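Local atomic coordinates of amine oxidase domain-containing protein (Pyrococcus furiosus, PDB entry 3NRN), a protein that binds adenosine monophosphate in a Rossmann-type nucleotide pocket and is probably an oxidoreductase of the flavin-containing amine oxidase family, with no established substrate. Residues Leu72-Val76 against Glu194-Ile198; Gly182-Gly186 against Asn298-Asp304; Phe253-Tyr257 against Ile367-Leu371; Val377-Pro383 against Gly395-Ala399. All coordinates share one frame. Residue numbers count along the deposited sequence, not the author numbering.

Contact 1: Leu72-Val76 against Glu194-Ile198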
loop_
_atom_site.group_PDB
_atom_site.type_symbol
_atom_site.label_atom_id
_atom_site.label_comp_id
_atom_site.label_asym_id
_atom_site.label_seq_id
_atom_site.Cartn_x
_atom_site.Cartn_y
_atom_site.Cartn_z
ATOM N N LEU A 72 18.248 -4.689 -2.490
ATOM C CA LEU A 72 18.170 -6.068 -2.016
ATOM C C LEU A 72 18.643 -7.039 -3.089
ATOM O O LEU A 72 18.920 -8.208 -2.809
ATOM C CB LEU A 72 16.741 -6.430 -1.631
ATOM C CG LEU A 72 16.228 -5.778 -0.350
ATOM C CD1 LEU A 72 14.790 -6.188 -0.124
ATOM C CD2 LEU A 72 17.103 -6.189 0.821
ATOM N N GLY A 73 18.728 -6.550 -4.321
ATOM C CA GLY A 73 19.152 -7.401 -5.414
ATOM C C GLY A 73 17.964 -8.070 -6.074
ATOM O O GLY A 73 18.110 -9.050 -6.807
ATOM N N ALA A 74 16.774 -7.549 -5.810
ATOM C CA ALA A 74 15.573 -8.112 -6.407
ATOM C C ALA A 74 15.535 -7.726 -7.877
ATOM O O ALA A 74 15.887 -6.604 -8.243
ATOM C CB ALA A 74 14.334 -7.588 -5.698
ATOM N N LYS A 75 15.136 -8.670 -8.720
ATOM C CA LYS A 75 15.035 -8.408 -10.146
ATOM C C LYS A 75 13.547 -8.311 -10.443
ATOM O O LYS A 75 12.877 -9.320 -10.644
ATOM C CB LYS A 75 15.666 -9.546 -10.953
ATOM C CG LYS A 75 17.161 -9.751 -10.705
ATOM C CD LYS A 75 17.966 -8.473 -10.926
ATOM C CE LYS A 75 17.792 -7.913 -12.336
ATOM N NZ LYS A 75 18.267 -8.855 -13.388
ATOM N N VAL A 76 13.027 -7.089 -10.434
ATOM C CA VAL A 76 11.612 -6.869 -10.684
ATOM C C VAL A 76 11.420 -5.754 -11.688
ATOM O O VAL A 76 11.997 -4.675 -11.541
ATOM C CB VAL A 76 10.874 -6.499 -9.388
ATOM C CG1 VAL A 76 9.411 -6.206 -9.686
ATOM C CG2 VAL A 76 10.994 -7.635 -8.391
ATOM N N GLU A 194 10.761 -12.834 -5.569
ATOM C CA GLU A 194 12.132 -12.360 -5.425
ATOM C C GLU A 194 12.565 -12.244 -3.963
ATOM O O GLU A 194 13.693 -12.597 -3.621
ATOM C CB GLU A 194 12.303 -11.018 -6.145
ATOM C CG GLU A 194 12.577 -11.170 -7.634
ATOM C CD GLU A 194 13.918 -11.854 -7.904
ATOM O OE1 GLU A 194 14.962 -11.169 -7.865
ATOM O OE2 GLU A 194 13.926 -13.079 -8.136
ATOM N N LEU A 195 11.678 -11.760 -3.096
ATOM C CA LEU A 195 12.029 -11.633 -1.683
ATOM C C LEU A 195 12.230 -13.016 -1.064
ATOM O O LEU A 195 13.112 -13.202 -0.225
ATOM C CB LEU A 195 10.944 -10.855 -0.918
ATOM C CG LEU A 195 10.756 -9.388 -1.344
ATOM C CD1 LEU A 195 9.631 -8.751 -0.548
ATOM C CD2 LEU A 195 12.066 -8.605 -1.143
ATOM N N GLU A 196 11.405 -13.976 -1.476
ATOM C CA GLU A 196 11.510 -15.347 -0.978
ATOM C C GLU A 196 12.850 -15.952 -1.403
ATOM O O GLU A 196 13.523 -16.624 -0.614
ATOM C CB GLU A 196 10.358 -16.209 -1.523
ATOM C CG GLU A 196 10.526 -17.709 -1.266
ATOM C CD GLU A 196 9.317 -18.528 -1.702
ATOM O OE1 GLU A 196 8.874 -18.386 -2.857
ATOM O OE2 GLU A 196 8.807 -19.322 -0.888
ATOM N N ARG A 197 13.236 -15.710 -2.651
ATOM C CA ARG A 197 14.501 -16.232 -3.160
ATOM C C ARG A 197 15.680 -15.633 -2.402
ATOM O O ARG A 197 16.627 -16.335 -2.055
ATOM C CB ARG A 197 14.655 -15.911 -4.652
ATOM C CG ARG A 197 16.069 -16.140 -5.198
ATOM C CD ARG A 197 16.211 -15.644 -6.633
ATOM N NE ARG A 197 16.249 -14.184 -6.723
ATOM C CZ ARG A 197 17.248 -13.429 -6.274
ATOM N NH1 ARG A 197 18.300 -13.991 -5.696
ATOM N NH2 ARG A 197 17.207 -12.109 -6.410
ATOM N N ILE A 198 15.618 -14.330 -2.149
ATOM C CA ILE A 198 16.698 -13.641 -1.457
ATOM C C ILE A 198 16.882 -14.138 -0.032
ATOM O O ILE A 198 18.011 -14.254 0.455
ATOM C CB ILE A 198 16.460 -12.119 -1.449
ATOM C CG1 ILE A 198 16.536 -11.584 -2.880
ATOM C CG2 ILE A 198 17.479 -11.433 -0.553
ATOM C CD1 ILE A 198 16.024 -10.170 -3.034
#
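Three residues, E194, L72 and I198, bury most of the surface between L72-V76 and E194-I198, 67, 52 and 51 Å² of a total of 306 Å². E194 reaches from its helix to the backbone of the loop: its OE1 accepts a hydrogen bond from K75 N at 2.6 Å, with a nearly straight N-H...O angle of 164°. The carboxylate is held in place from its own helix, one turn on, by a two-pronged salt bridge in which R197 NH2 meets E194 OE1 at 2.8 Å and R197 NE meets E194 OE2 at 2.9 Å. R197 in turn pairs through NH1 with E201, so the charges form a short chain along the helix.

Beneath this polar layer the contact is apolar. I198 CD1 lies 4.1 Å from L72 CB and also 4.1 Å from A74 CB, while L72 CD1 meets L195 CD2 at 3.8 Å. L72 and L195 both continue onto helix 10-21, L72 touching F18 and L195 touching L13 and L14. The chain can turn off sharply after L72 because G73 has a positive phi of 91°, where a CB would collide with the preceding carbonyl oxygen. With two bonds back into the last turn, this is a Schellman motif ending helix 64-72, and the loop leaving it is seated on helix 188-200.

Contact 2: Gly182-Gly186 against Asn298-Asp304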
loop_
_atom_site.group_PDB
_atom_site.type_symbol
_atom_site.label_atom_id
_atom_site.label_comp_id
_atom_site.label_asym_id
_atom_site.label_seq_id
_atom_site.Cartn_x
_atom_site.Cartn_y
_atom_site.Cartn_z
ATOM N N GLY A 182 3.636 3.003 -11.093
ATOM C CA GLY A 182 4.219 2.116 -12.075
ATOM C C GLY A 182 3.645 0.728 -11.903
ATOM O O GLY A 182 3.323 0.319 -10.785
ATOM N N LEU A 183 3.507 0.012 -13.016
ATOM C CA LEU A 183 2.979 -1.345 -13.020
ATOM C C LEU A 183 4.115 -2.349 -12.850
ATOM O O LEU A 183 5.265 -2.063 -13.182
ATOM C CB LEU A 183 2.246 -1.619 -14.334
ATOM C CG LEU A 183 0.984 -0.800 -14.630
ATOM C CD1 LEU A 183 0.400 -1.233 -15.975
ATOM C CD2 LEU A 183 -0.037 -1.013 -13.528
ATOM N N ILE A 184 3.775 -3.530 -12.341
ATOM C CA ILE A 184 4.745 -4.583 -12.093
ATOM C C ILE A 184 4.550 -5.779 -13.026
ATOM O O ILE A 184 3.503 -6.424 -13.001
ATOM C CB ILE A 184 4.617 -5.114 -10.652
ATOM C CG1 ILE A 184 4.489 -3.949 -9.666
ATOM C CG2 ILE A 184 5.819 -5.976 -10.318
ATOM C CD1 ILE A 184 4.146 -4.388 -8.274
ATOM N N ARG A 185 5.552 -6.093 -13.835
ATOM C CA ARG A 185 5.419 -7.243 -14.722
ATOM C C ARG A 185 5.329 -8.470 -13.829
ATOM O O ARG A 185 6.114 -8.620 -12.880
ATOM C CB ARG A 185 6.624 -7.360 -15.662
ATOM C CG ARG A 185 6.585 -8.588 -16.574
ATOM C CD ARG A 185 7.624 -8.477 -17.689
ATOM N NE ARG A 185 7.269 -7.435 -18.649
ATOM C CZ ARG A 185 6.257 -7.530 -19.508
ATOM N NH1 ARG A 185 5.504 -8.625 -19.533
ATOM N NH2 ARG A 185 5.985 -6.526 -20.330
ATOM N N GLY A 186 4.358 -9.332 -14.117
ATOM C CA GLY A 186 4.174 -10.529 -13.319
ATOM C C GLY A 186 3.253 -10.292 -12.137
ATOM O O GLY A 186 2.943 -11.218 -11.392
ATOM N N ASN A 298 -7.204 1.452 -12.863
ATOM C CA ASN A 298 -6.010 1.253 -13.668
ATOM C C ASN A 298 -6.232 0.062 -14.598
ATOM O O ASN A 298 -7.304 -0.549 -14.588
ATOM C CB ASN A 298 -4.784 1.023 -12.763
ATOM C CG ASN A 298 -4.691 -0.405 -12.225
ATOM O OD1 ASN A 298 -5.695 -1.090 -12.059
ATOM N ND2 ASN A 298 -3.470 -0.847 -11.936
ATOM N N GLU A 299 -5.218 -0.254 -15.396
ATOM C CA GLU A 299 -5.284 -1.362 -16.347
ATOM C C GLU A 299 -3.944 -2.100 -16.298
ATOM O O GLU A 299 -3.098 -1.943 -17.177
ATOM C CB GLU A 299 -5.551 -0.799 -17.746
ATOM C CG GLU A 299 -5.642 -1.821 -18.860
ATOM C CD GLU A 299 -6.142 -1.199 -20.155
ATOM O OE1 GLU A 299 -7.348 -1.321 -20.455
ATOM O OE2 GLU A 299 -5.330 -0.573 -20.862
ATOM N N PRO A 300 -3.749 -2.935 -15.265
ATOM C CA PRO A 300 -2.519 -3.710 -15.056
ATOM C C PRO A 300 -1.990 -4.516 -16.241
ATOM O O PRO A 300 -0.777 -4.661 -16.396
ATOM C CB PRO A 300 -2.859 -4.580 -13.841
ATOM C CG PRO A 300 -4.335 -4.761 -13.952
ATOM C CD PRO A 300 -4.816 -3.388 -14.354
ATOM N N SER A 301 -2.888 -5.027 -17.079
ATOM C CA SER A 301 -2.477 -5.813 -18.240
ATOM C C SER A 301 -1.882 -4.934 -19.340
ATOM O O SER A 301 -1.403 -5.436 -20.356
ATOM C CB SER A 301 -3.672 -6.587 -18.802
ATOM O OG SER A 301 -4.667 -5.695 -19.269
ATOM N N ALA A 302 -1.916 -3.623 -19.135
ATOM C CA ALA A 302 -1.366 -2.690 -20.109
ATOM C C ALA A 302 0.149 -2.847 -20.184
ATOM O O ALA A 302 0.785 -2.318 -21.094
ATOM C CB ALA A 302 -1.726 -1.260 -19.731
ATOM N N LEU A 303 0.721 -3.561 -19.214
ATOM C CA LEU A 303 2.163 -3.811 -19.184
ATOM C C LEU A 303 2.400 -5.299 -19.398
ATOM O O LEU A 303 3.123 -5.703 -20.307
ATOM C CB LEU A 303 2.783 -3.384 -17.843
ATOM C CG LEU A 303 4.242 -3.830 -17.612
ATOM C CD1 LEU A 303 5.141 -3.234 -18.684
ATOM C CD2 LEU A 303 4.724 -3.399 -16.233
ATOM N N ASP A 304 1.787 -6.113 -18.549
ATOM C CA ASP A 304 1.923 -7.554 -18.654
ATOM C C ASP A 304 0.597 -8.126 -19.144
ATOM O O ASP A 304 -0.364 -8.217 -18.383
ATOM C CB ASP A 304 2.276 -8.149 -17.293
ATOM C CG ASP A 304 2.538 -9.637 -17.360
ATOM O OD1 ASP A 304 2.176 -10.264 -18.383
ATOM O OD2 ASP A 304 3.097 -10.182 -16.384
HETATM O O HOH W 1 1.659 -5.018 -15.298
#
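L183 lays its side chain under the turn N298-D304, with CB 3.6 Å from L303 CD2 and CD1 3.6 Å from P300 O and 4.3 Å from A302 CB. It gives up 107 Å² and L303 95 Å² of the 411 Å² buried here. The contact joins two beta sheets: L183 belongs to strand 182-184, the middle strand of a three-stranded antiparallel sheet, whereas N298-D304 leaves strand 296-298 of the large mixed sheet through a 3-10 turn, P300-A302, in which A302 N bonds to E299 O at 2.8 Å. N298 ND2 also donates to the carbonyl of L54.

Beyond the strand the contact becomes polar. R185 NH1 and D304 OD1 form a long salt bridge of 3.9 Å, but each has a stronger partner elsewhere, E77 for R185 and S306 for D304. G186, at phi 89°, has no side chain to strike the preceding carbonyl, and its N donates to D304 OD2 at 2.7 Å, with an N-H...O angle of 135°. A water fills the gap between the backbones: it donates to P300 O at 2.7 Å, more weakly to I184 O at 3.3 Å, and accepts a weak bond from D304 N at 3.4 Å.

Contact 3: Phe253-Tyr257 against Ile367-Leu371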
loop_
_atom_site.group_PDB
_atom_site.type_symbol
_atom_site.label_atom_id
_atom_site.label_comp_id
_atom_site.label_asym_id
_atom_site.label_seq_id
_atom_site.Cartn_x
_atom_site.Cartn_y
_atom_site.Cartn_z
ATOM N N PHE A 253 2.071 -2.616 27.860
ATOM C CA PHE A 253 1.844 -1.307 27.243
ATOM C C PHE A 253 1.167 -0.323 28.198
ATOM O O PHE A 253 0.391 -0.732 29.062
ATOM C CB PHE A 253 0.961 -1.471 25.995
ATOM C CG PHE A 253 1.553 -2.379 24.953
ATOM C CD1 PHE A 253 2.421 -1.879 23.987
ATOM C CD2 PHE A 253 1.300 -3.755 24.988
ATOM C CE1 PHE A 253 3.041 -2.742 23.063
ATOM C CE2 PHE A 253 1.910 -4.625 24.077
ATOM C CZ PHE A 253 2.785 -4.114 23.111
ATOM N N ASP A 254 1.469 0.967 28.037
ATOM C CA ASP A 254 0.873 2.017 28.864
ATOM C C ASP A 254 -0.622 2.088 28.577
ATOM O O ASP A 254 -1.056 1.849 27.449
ATOM C CB ASP A 254 1.478 3.389 28.537
ATOM C CG ASP A 254 2.907 3.531 29.012
ATOM O OD1 ASP A 254 3.425 2.600 29.675
ATOM O OD2 ASP A 254 3.509 4.586 28.723
ATOM N N ARG A 255 -1.397 2.442 29.597
ATOM C CA ARG A 255 -2.847 2.564 29.487
ATOM C C ARG A 255 -3.312 3.424 28.300
ATOM O O ARG A 255 -4.197 3.026 27.541
ATOM C CB ARG A 255 -3.409 3.154 30.790
ATOM C CG ARG A 255 -4.904 3.468 30.749
ATOM C CD ARG A 255 -5.289 4.475 31.828
ATOM N NE ARG A 255 -5.241 3.916 33.179
ATOM C CZ ARG A 255 -5.348 4.644 34.289
ATOM N NH1 ARG A 255 -5.505 5.959 34.210
ATOM N NH2 ARG A 255 -5.309 4.059 35.478
ATOM N N ASP A 256 -2.725 4.601 28.132
ATOM C CA ASP A 256 -3.146 5.469 27.039
ATOM C C ASP A 256 -2.792 4.917 25.665
ATOM O O ASP A 256 -3.460 5.243 24.677
ATOM C CB ASP A 256 -2.574 6.882 27.217
ATOM C CG ASP A 256 -1.076 6.940 27.016
ATOM O OD1 ASP A 256 -0.399 5.940 27.322
ATOM O OD2 ASP A 256 -0.578 7.995 26.568
ATOM N N TYR A 257 -1.762 4.078 25.591
ATOM C CA TYR A 257 -1.387 3.488 24.311
ATOM C C TYR A 257 -2.429 2.430 23.934
ATOM O O TYR A 257 -2.862 2.343 22.781
ATOM C CB TYR A 257 0.001 2.839 24.371
ATOM C CG TYR A 257 0.440 2.326 23.014
ATOM C CD1 TYR A 257 0.730 3.216 21.975
ATOM C CD2 TYR A 257 0.499 0.960 22.744
ATOM C CE1 TYR A 257 1.061 2.758 20.700
ATOM C CE2 TYR A 257 0.830 0.494 21.470
ATOM C CZ TYR A 257 1.106 1.398 20.453
ATOM O OH TYR A 257 1.400 0.941 19.185
ATOM N N ILE A 367 0.478 8.178 19.702
ATOM C CA ILE A 367 1.544 7.544 20.453
ATOM C C ILE A 367 2.236 6.533 19.542
ATOM O O ILE A 367 1.582 5.704 18.907
ATOM C CB ILE A 367 0.969 6.862 21.700
ATOM C CG1 ILE A 367 0.035 7.844 22.417
ATOM C CG2 ILE A 367 2.102 6.444 22.636
ATOM C CD1 ILE A 367 -0.772 7.240 23.547
ATOM N N GLU A 368 3.560 6.609 19.454
ATOM C CA GLU A 368 4.285 5.689 18.584
ATOM C C GLU A 368 4.532 4.338 19.249
ATOM O O GLU A 368 4.387 4.203 20.468
ATOM C CB GLU A 368 5.609 6.315 18.141
ATOM C CG GLU A 368 6.711 6.318 19.181
ATOM C CD GLU A 368 7.960 7.031 18.680
ATOM O OE1 GLU A 368 9.058 6.781 19.222
ATOM O OE2 GLU A 368 7.840 7.851 17.743
ATOM N N TRP A 369 4.883 3.333 18.447
ATOM C CA TRP A 369 5.147 1.996 18.981
ATOM C C TRP A 369 6.192 2.168 20.077
ATOM O O TRP A 369 7.244 2.741 19.845
ATOM C CB TRP A 369 5.664 1.072 17.876
ATOM C CG TRP A 369 5.941 -0.318 18.359
ATOM C CD1 TRP A 369 7.165 -0.886 18.568
ATOM C CD2 TRP A 369 4.971 -1.318 18.696
ATOM N NE1 TRP A 369 7.018 -2.178 19.012
ATOM C CE2 TRP A 369 5.682 -2.470 19.099
ATOM C CE3 TRP A 369 3.573 -1.353 18.696
ATOM C CZ2 TRP A 369 5.041 -3.648 19.495
ATOM C CZ3 TRP A 369 2.932 -2.530 19.092
ATOM C CH2 TRP A 369 3.668 -3.658 19.483
ATOM N N PRO A 370 5.909 1.662 21.289
ATOM C CA PRO A 370 6.799 1.764 22.454
ATOM C C PRO A 370 7.965 0.789 22.664
ATOM O O PRO A 370 8.889 1.106 23.409
ATOM C CB PRO A 370 5.818 1.698 23.618
ATOM C CG PRO A 370 4.859 0.648 23.134
ATOM C CD PRO A 370 4.633 1.022 21.662
ATOM N N LEU A 371 7.938 -0.382 22.033
ATOM C CA LEU A 371 9.004 -1.368 22.245
ATOM C C LEU A 371 10.152 -1.301 21.241
ATOM O O LEU A 371 9.994 -0.766 20.147
ATOM C CB LEU A 371 8.397 -2.779 22.254
ATOM C CG LEU A 371 7.285 -2.936 23.293
ATOM C CD1 LEU A 371 6.693 -4.330 23.225
ATOM C CD2 LEU A 371 7.866 -2.670 24.679
HETATM O O HOH W 2 1.853 3.250 17.301
#
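Y257 and F253 reach the loop I367-L371 through different rotamers. Y257, with chi1 in the t well (-175°), extends its ring over the loop and buries 98 Å², the largest share of the 376 Å² interface. One ring face receives P370, whose CD is 4.0 Å from the centroid of the Y257 ring and only 19° off the normal, a CH-pi contact. Elsewhere on the ring Y257 CD1 packs 3.6 Å from I367 CG2. At the far end Y257 OH lies 3.0 Å from a water that donates to I367 O at 2.9 Å.

F253 adopts chi1 m (-59°). P370 CG approaches the edge of its ring, 3.6 Å from F253 CD1, and L371 CD1 lies 3.9 Å from F253 CZ. W369, with chi1 t (-179°), has its CA-to-CB bond directed away, yet its indole swings back so that F253 CE1 sits over one ring face, 3.7 Å from W369 CH2; the two ring planes meet obliquely at 57°.

Helix 241-248 touches F253, Y257, W369 and L371, while W369 rests on strand 374-376 and donates NE1 to V374 O, so the loop joins helix 255-262 to an edge strand of the parallel sheet.

Contact 4: Val377-Pro383 against Gly395-Ala399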
loop_
_atom_site.group_PDB
_atom_site.type_symbol
_atom_site.label_atom_id
_atom_site.label_comp_id
_atom_site.label_asym_id
_atom_site.label_seq_id
_atom_site.Cartn_x
_atom_site.Cartn_y
_atom_site.Cartn_z
ATOM N N VAL A 377 5.933 -3.693 11.233
ATOM C CA VAL A 377 6.087 -3.197 9.864
ATOM C C VAL A 377 4.854 -3.647 9.100
ATOM O O VAL A 377 4.135 -4.540 9.566
ATOM C CB VAL A 377 7.364 -3.734 9.143
ATOM C CG1 VAL A 377 8.610 -3.302 9.905
ATOM C CG2 VAL A 377 7.305 -5.261 8.997
ATOM N N GLY A 378 4.622 -3.046 7.932
ATOM C CA GLY A 378 3.452 -3.381 7.140
ATOM C C GLY A 378 2.465 -2.219 7.190
ATOM O O GLY A 378 2.834 -1.108 7.578
ATOM N N ASP A 379 1.219 -2.461 6.796
ATOM C CA ASP A 379 0.187 -1.421 6.803
ATOM C C ASP A 379 -0.025 -0.793 8.176
ATOM O O ASP A 379 -0.650 0.258 8.293
ATOM C CB ASP A 379 -1.151 -1.984 6.314
ATOM C CG ASP A 379 -1.488 -1.543 4.907
ATOM O OD1 ASP A 379 -1.463 -0.322 4.650
ATOM O OD2 ASP A 379 -1.782 -2.413 4.060
ATOM N N GLY A 380 0.481 -1.450 9.214
ATOM C CA GLY A 380 0.325 -0.924 10.555
ATOM C C GLY A 380 1.353 0.145 10.861
ATOM O O GLY A 380 1.344 0.737 11.940
ATOM N N TYR A 381 2.252 0.390 9.915
ATOM C CA TYR A 381 3.276 1.400 10.108
ATOM C C TYR A 381 3.698 2.069 8.805
ATOM O O TYR A 381 4.678 1.671 8.176
ATOM C CB TYR A 381 4.503 0.792 10.806
ATOM C CG TYR A 381 5.620 1.790 11.080
ATOM C CD1 TYR A 381 5.332 3.093 11.498
ATOM C CD2 TYR A 381 6.964 1.423 10.951
ATOM C CE1 TYR A 381 6.354 4.007 11.780
ATOM C CE2 TYR A 381 7.992 2.325 11.230
ATOM C CZ TYR A 381 7.680 3.617 11.644
ATOM O OH TYR A 381 8.690 4.513 11.924
ATOM N N ARG A 382 2.933 3.074 8.392
ATOM C CA ARG A 382 3.258 3.830 7.191
ATOM C C ARG A 382 3.515 5.255 7.654
ATOM O O ARG A 382 2.593 5.964 8.055
ATOM C CB ARG A 382 2.103 3.793 6.180
ATOM C CG ARG A 382 1.968 2.451 5.475
ATOM C CD ARG A 382 0.913 2.452 4.380
ATOM N NE ARG A 382 -0.442 2.477 4.919
ATOM C CZ ARG A 382 -1.079 3.576 5.306
ATOM N NH1 ARG A 382 -0.488 4.761 5.212
ATOM N NH2 ARG A 382 -2.308 3.490 5.796
ATOM N N PRO A 383 4.785 5.682 7.633
ATOM C CA PRO A 383 5.158 7.034 8.058
ATOM C C PRO A 383 4.381 8.106 7.301
ATOM O O PRO A 383 3.875 7.861 6.200
ATOM C CB PRO A 383 6.653 7.083 7.767
ATOM C CG PRO A 383 7.080 5.665 8.013
ATOM C CD PRO A 383 5.982 4.884 7.319
ATOM N N GLY A 395 8.265 2.424 6.055
ATOM C CA GLY A 395 8.210 1.985 7.438
ATOM C C GLY A 395 9.306 0.984 7.742
ATOM O O GLY A 395 9.879 0.983 8.831
ATOM N N VAL A 396 9.600 0.123 6.776
ATOM C CA VAL A 396 10.644 -0.873 6.958
ATOM C C VAL A 396 11.980 -0.155 7.093
ATOM O O VAL A 396 12.800 -0.517 7.933
ATOM C CB VAL A 396 10.679 -1.867 5.769
ATOM C CG1 VAL A 396 11.916 -2.771 5.853
ATOM C CG2 VAL A 396 9.420 -2.715 5.794
HETATM N N MSE A 397 12.183 0.884 6.285
HETATM C CA MSE A 397 13.430 1.636 6.348
HETATM C C MSE A 397 13.594 2.241 7.740
HETATM O O MSE A 397 14.675 2.177 8.318
HETATM C CB MSE A 397 13.458 2.765 5.309
HETATM C CG MSE A 397 13.345 2.347 3.843
HETATM SE SE MSE A 397 13.437 3.810 2.726
HETATM C CE MSE A 397 14.291 3.089 1.368
ATOM N N LYS A 398 12.518 2.820 8.271
ATOM C CA LYS A 398 12.560 3.449 9.591
ATOM C C LYS A 398 12.825 2.431 10.691
ATOM O O LYS A 398 13.578 2.700 11.625
ATOM C CB LYS A 398 11.241 4.182 9.877
ATOM C CG LYS A 398 10.838 5.178 8.810
ATOM C CD LYS A 398 11.697 6.426 8.832
ATOM C CE LYS A 398 11.387 7.297 10.043
ATOM N NZ LYS A 398 12.173 8.562 10.020
ATOM N N ALA A 399 12.194 1.266 10.594
ATOM C CA ALA A 399 12.401 0.229 11.596
ATOM C C ALA A 399 13.874 -0.163 11.574
ATOM O O ALA A 399 14.517 -0.246 12.619
ATOM C CB ALA A 399 11.525 -0.989 11.301
#
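V377 comes directly after strand 374-376 and points into helix 388-402, its CB 4.1 Å from V396 CG2 and its CG1 4.0 Å from A399 CB. Next, G378, at a phi of 109°, opens a type I beta turn closed by Y381 N bonding to G378 O at 2.8 Å. D379, in the turn, is out of reach of G395-A399; its OD1 accepts from R382 NE at 3.0 Å in a salt bridge, and its OD2 pairs with R38, an AMP-binding residue.

This is the connection from edge strand 374-376 of the parallel, Rossmann-type sheet to helix 388-402: V377 also touches the glycine-rich GxGxxG stretch, the probable dinucleotide-binding motif, and its side chain is about 8 Å from the bound AMP.

Y381 then returns to the helix. Its t rotamer carries the ring across G395 and K398, with Y381 CE2 3.3 Å from G395 O and Y381 OH 3.3 Å from K398 CB. Lacking a CB, G395 lets the backbone of Y381 come close; an ideal CB there would lie 2.2 Å from Y381 O. P383 completes the cover, with CD 3.6 Å from G395 N and CG 3.9 Å from K398 CG.

Contacts 1 and 2 meet directly: V76 CG1 of contact 1 packs 3.7 Å from I184 CG2 of contact 2, strand 182-184 is followed by helix 188-200, and the segments of the two contacts alternate along the chain. Contacts 3 and 4 lie on the same side of the chain's centre, 16 Å between their centres, and strand 374-376 runs from the loop of one to the loop of the other. Contact 4 is nearest the AMP pocket, with the side chain of V377 about 8 Å from the bound AMP, against about 11 Å for that of L195 and about 13 Å for those of I184 and W369. Contacts 2 and 3 lie on opposite sides, their centres 40 Å apart.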